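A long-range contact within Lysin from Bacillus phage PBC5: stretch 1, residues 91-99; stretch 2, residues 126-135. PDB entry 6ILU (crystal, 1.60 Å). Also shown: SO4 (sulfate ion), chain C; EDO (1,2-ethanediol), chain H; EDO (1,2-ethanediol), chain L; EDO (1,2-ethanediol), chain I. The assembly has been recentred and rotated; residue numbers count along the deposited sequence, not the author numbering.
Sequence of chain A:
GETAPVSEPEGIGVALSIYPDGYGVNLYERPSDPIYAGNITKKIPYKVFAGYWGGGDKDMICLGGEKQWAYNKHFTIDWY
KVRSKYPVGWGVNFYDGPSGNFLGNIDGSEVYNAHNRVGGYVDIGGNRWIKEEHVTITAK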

# COMPACT_ATOMS: atom_id res chain seq x y z
N GLY A 91 -12.35 -18.92 -8.04
CA GLY A 91 -11.58 -18.72 -6.82
C GLY A 91 -10.14 -18.26 -7.04
O GLY A 91 -9.46 -18.73 -7.95
N VAL A 92 -9.68 -17.35 -6.17
CA VAL A 92 -8.29 -16.91 -6.22
C VAL A 92 -7.69 -17.13 -4.83
O VAL A 92 -8.23 -16.62 -3.84
N ASN A 93 -6.60 -17.91 -4.78
CA ASN A 93 -6.02 -18.26 -3.49
C ASN A 93 -5.28 -17.10 -2.85
O ASN A 93 -4.65 -16.30 -3.54
N PHE A 94 -5.27 -17.07 -1.52
CA PHE A 94 -4.38 -16.15 -0.82
C PHE A 94 -3.61 -16.88 0.28
O PHE A 94 -4.05 -17.97 0.80
N TYR A 95 -2.49 -16.24 0.65
CA TYR A 95 -1.46 -16.87 1.49
C TYR A 95 -1.13 -15.98 2.67
O TYR A 95 -1.49 -14.79 2.68
N ASP A 96 -0.43 -16.52 3.65
CA ASP A 96 -0.09 -15.66 4.83
C ASP A 96 1.18 -14.81 4.68
O ASP A 96 1.63 -14.13 5.63
N GLY A 97 1.74 -14.81 3.49
CA GLY A 97 2.82 -13.90 3.13
C GLY A 97 3.20 -14.25 1.72
O GLY A 97 2.71 -15.22 1.16
N PRO A 98 4.13 -13.49 1.14
CA PRO A 98 4.70 -13.86 -0.15
C PRO A 98 5.26 -15.29 -0.11
O PRO A 98 6.08 -15.59 0.77
N SER A 99 4.81 -16.15 -1.02
CA SER A 99 5.24 -17.56 -1.07
C SER A 99 4.97 -18.26 0.25
O SER A 99 5.70 -19.16 0.66
N GLY A 126 -5.62 -7.43 5.75
CA GLY A 126 -5.88 -8.56 6.63
C GLY A 126 -4.84 -9.65 6.50
O GLY A 126 -5.13 -10.80 6.81
N ASN A 127 -3.64 -9.30 6.01
CA ASN A 127 -2.55 -10.25 5.82
C ASN A 127 -2.94 -11.39 4.87
O ASN A 127 -2.86 -12.58 5.21
N ARG A 128 -3.44 -10.99 3.72
CA ARG A 128 -3.90 -11.92 2.68
C ARG A 128 -3.18 -11.62 1.40
O ARG A 128 -3.41 -10.56 0.78
N TRP A 129 -2.27 -12.52 1.05
CA TRP A 129 -1.31 -12.26 -0.06
C TRP A 129 -1.70 -13.10 -1.27
O TRP A 129 -1.80 -14.33 -1.18
N ILE A 130 -1.89 -12.42 -2.40
CA ILE A 130 -2.27 -13.07 -3.69
C ILE A 130 -1.17 -12.90 -4.73
O ILE A 130 -0.56 -11.83 -4.83
N LYS A 131 -0.94 -13.91 -5.54
CA LYS A 131 0.03 -13.78 -6.61
C LYS A 131 -0.42 -12.71 -7.58
O LYS A 131 -1.60 -12.71 -8.02
N GLU A 132 0.49 -11.84 -7.98
CA GLU A 132 0.07 -10.72 -8.84
C GLU A 132 -0.41 -11.19 -10.20
O GLU A 132 -1.14 -10.45 -10.87
N GLU A 133 0.01 -12.39 -10.63
CA GLU A 133 -0.43 -12.91 -11.93
C GLU A 133 -1.95 -13.08 -11.98
O GLU A 133 -2.51 -13.15 -13.07
N HIS A 134 -2.61 -13.18 -10.83
CA HIS A 134 -4.05 -13.44 -10.84
C HIS A 134 -4.91 -12.18 -10.74
O HIS A 134 -6.14 -12.27 -10.80
N VAL A 135 -4.28 -11.03 -10.57
CA VAL A 135 -5.04 -9.80 -10.36
C VAL A 135 -4.51 -8.65 -11.19
O VAL A 135 -3.39 -8.69 -11.67

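Strands 92-95 and 129-131 meet in a single antiparallel bridge, Y95 with W129, closed by two backbone hydrogen bonds: Y95 N to W129 O (2.7 Å) and W129 N to Y95 O (2.9 Å). Two residues before W129, N127 (chi1 t) starts sideways but brings its amide nearer: ND2 donates to D96 O (3.1 Å), while OD1 accepts from W129 NE1 (2.9 Å), so one side chain ties the loop after the first strand to the indole. A sulfate ion, probably from the crystallisation liquor, gathers donors from both stretches: Y95 OH to its O1 (2.6 Å), K131 NZ to O1 (2.7 Å), N93 ND2 to O4 (2.8 Å) and H134 NE2 to O3 (2.9 Å), the last almost straight. The extended K131 chain (m, t, t, t) carries its amine to the ion. Water 1 takes a hydrogen bond from K131 N (3.0 Å) and gives them to N93 O (2.8 Å) and sulfate O2 (2.5 Å), bridging strands where they no longer pair directly.

Packing is built round W129 (chi1 m), which has the largest area covered by the other stretch. Over one face of its indole lie G97 CA, 3.5 Å from the centroid of the W129 five-membered ring, and P98 CD, 3.9 Å from that of the six-membered ring; both are CH-pi contacts. F94 (chi1 p) points toward the second stretch, and R128 (chi1 m) runs across its ring, with R128 CD 3.8 Å from the F94 ring centroid; the guanidinium lies farther out, where any cation-pi attraction is weak, and binds an ethanediol. I130 (m, t) meets F94 through CG1 to F94 CB (3.7 Å) and V92 through CG2 to V92 CG1 (3.5 Å). V92 (chi1 t), also pointing toward the second stretch, reaches H134, V92 CG1 to H134 CB (3.9 Å).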

# COMPACT_ATOMS: atom_id res chain seq x y z
CB VAL A 92 -8.17 -15.42 -6.62
CG1 VAL A 92 -6.70 -14.95 -6.55
CG2 VAL A 92 -8.77 -15.22 -8.05
CB ASN A 93 -5.02 -19.38 -3.67
CG ASN A 93 -5.69 -20.69 -4.11
OD1 ASN A 93 -6.81 -20.98 -3.69
ND2 ASN A 93 -4.99 -21.47 -4.91
CB PHE A 94 -5.14 -14.89 -0.23
CG PHE A 94 -6.24 -15.17 0.76
CD1 PHE A 94 -5.95 -15.39 2.09
CD2 PHE A 94 -7.58 -15.20 0.35
CE1 PHE A 94 -6.96 -15.65 3.01
CE2 PHE A 94 -8.61 -15.45 1.24
CZ PHE A 94 -8.30 -15.67 2.59
CB TYR A 95 -0.18 -17.15 0.66
CG TYR A 95 -0.48 -18.08 -0.50
CD1 TYR A 95 -0.29 -19.45 -0.37
CD2 TYR A 95 -0.99 -17.58 -1.70
CE1 TYR A 95 -0.60 -20.33 -1.45
CE2 TYR A 95 -1.29 -18.46 -2.79
CZ TYR A 95 -1.10 -19.80 -2.62
OH TYR A 95 -1.40 -20.65 -3.66
CB ASP A 96 -0.03 -16.53 6.09
CG ASP A 96 1.20 -17.43 6.18
OD1 ASP A 96 1.99 -17.53 5.24
OD2 ASP A 96 1.36 -18.06 7.25
CB PRO A 98 5.84 -12.85 -0.35
CG PRO A 98 5.56 -11.78 0.60
CD PRO A 98 4.80 -12.33 1.76
CB SER A 99 6.73 -17.68 -1.44
OG SER A 99 6.97 -17.10 -2.71
CB ASN A 127 -2.08 -10.89 7.11
CG ASN A 127 -0.73 -11.62 6.92
OD1 ASN A 127 0.22 -11.01 6.38
ND2 ASN A 127 -0.63 -12.90 7.36
CB ARG A 128 -5.42 -11.78 2.48
CG ARG A 128 -6.18 -12.20 3.74
CD ARG A 128 -7.71 -12.07 3.48
NE ARG A 128 -8.04 -10.66 3.22
CZ ARG A 128 -9.20 -10.22 2.70
NH1 ARG A 128 -10.15 -11.10 2.38
NH2 ARG A 128 -9.38 -8.91 2.50
CB TRP A 129 0.10 -12.59 0.37
CG TRP A 129 0.56 -11.69 1.48
CD1 TRP A 129 0.26 -11.82 2.83
CD2 TRP A 129 1.43 -10.57 1.35
NE1 TRP A 129 0.89 -10.80 3.54
CE2 TRP A 129 1.63 -10.05 2.65
CE3 TRP A 129 2.07 -9.95 0.26
CZ2 TRP A 129 2.45 -8.93 2.89
CZ3 TRP A 129 2.88 -8.82 0.50
CH2 TRP A 129 3.06 -8.34 1.82
CB ILE A 130 -3.59 -12.42 -4.21
CG1 ILE A 130 -4.71 -12.68 -3.19
CG2 ILE A 130 -3.95 -12.91 -5.67
CD1 ILE A 130 -6.12 -12.09 -3.54
CB LYS A 131 0.17 -15.09 -7.38
CG LYS A 131 0.86 -16.19 -6.61
CD LYS A 131 0.96 -17.47 -7.42
CE LYS A 131 1.35 -18.67 -6.55
NZ LYS A 131 1.26 -19.91 -7.37
CB GLU A 132 1.20 -9.70 -9.02
CG GLU A 132 1.51 -9.00 -7.67
CD GLU A 132 2.43 -7.79 -7.77
OE1 GLU A 132 2.87 -7.42 -8.89
OE2 GLU A 132 2.72 -7.23 -6.68
CB GLU A 133 0.26 -14.24 -12.27
CG GLU A 133 -0.16 -15.37 -11.43
CD GLU A 133 0.74 -16.58 -11.58
OE1 GLU A 133 0.29 -17.58 -12.15
OE2 GLU A 133 1.90 -16.52 -11.12
CB HIS A 134 -4.42 -14.37 -9.68
CG HIS A 134 -3.82 -15.74 -9.79
ND1 HIS A 134 -3.92 -16.50 -10.94
CD2 HIS A 134 -3.15 -16.49 -8.89
CE1 HIS A 134 -3.30 -17.65 -10.75
NE2 HIS A 134 -2.85 -17.68 -9.50
CB VAL A 135 -4.96 -9.36 -8.86
CG1 VAL A 135 -5.74 -10.36 -7.96
CG2 VAL A 135 -3.49 -9.17 -8.42
S SO4 C . -2.01 -20.07 -6.90
O1 SO4 C . -0.97 -20.79 -6.20
O2 SO4 C . -2.34 -18.79 -6.27
O3 SO4 C . -1.47 -19.87 -8.26
O4 SO4 C . -3.20 -20.90 -6.93
C1 EDO H . -2.18 -5.29 6.20
O1 EDO H . -2.48 -6.65 5.85
C2 EDO H . -3.06 -4.81 7.35
O2 EDO H . -4.41 -5.29 7.23
C1 EDO L . 5.47 -15.43 5.78
O1 EDO L . 5.85 -14.32 4.98
C2 EDO L . 5.10 -16.59 4.86
O2 EDO L . 4.62 -17.72 5.62
C1 EDO I . -13.77 -9.81 1.34
O1 EDO I . -12.76 -10.75 0.88
C2 EDO I . -13.42 -9.17 2.67
O2 EDO I . -12.31 -8.24 2.62
O HOH W 1 -2.60 -16.38 -5.48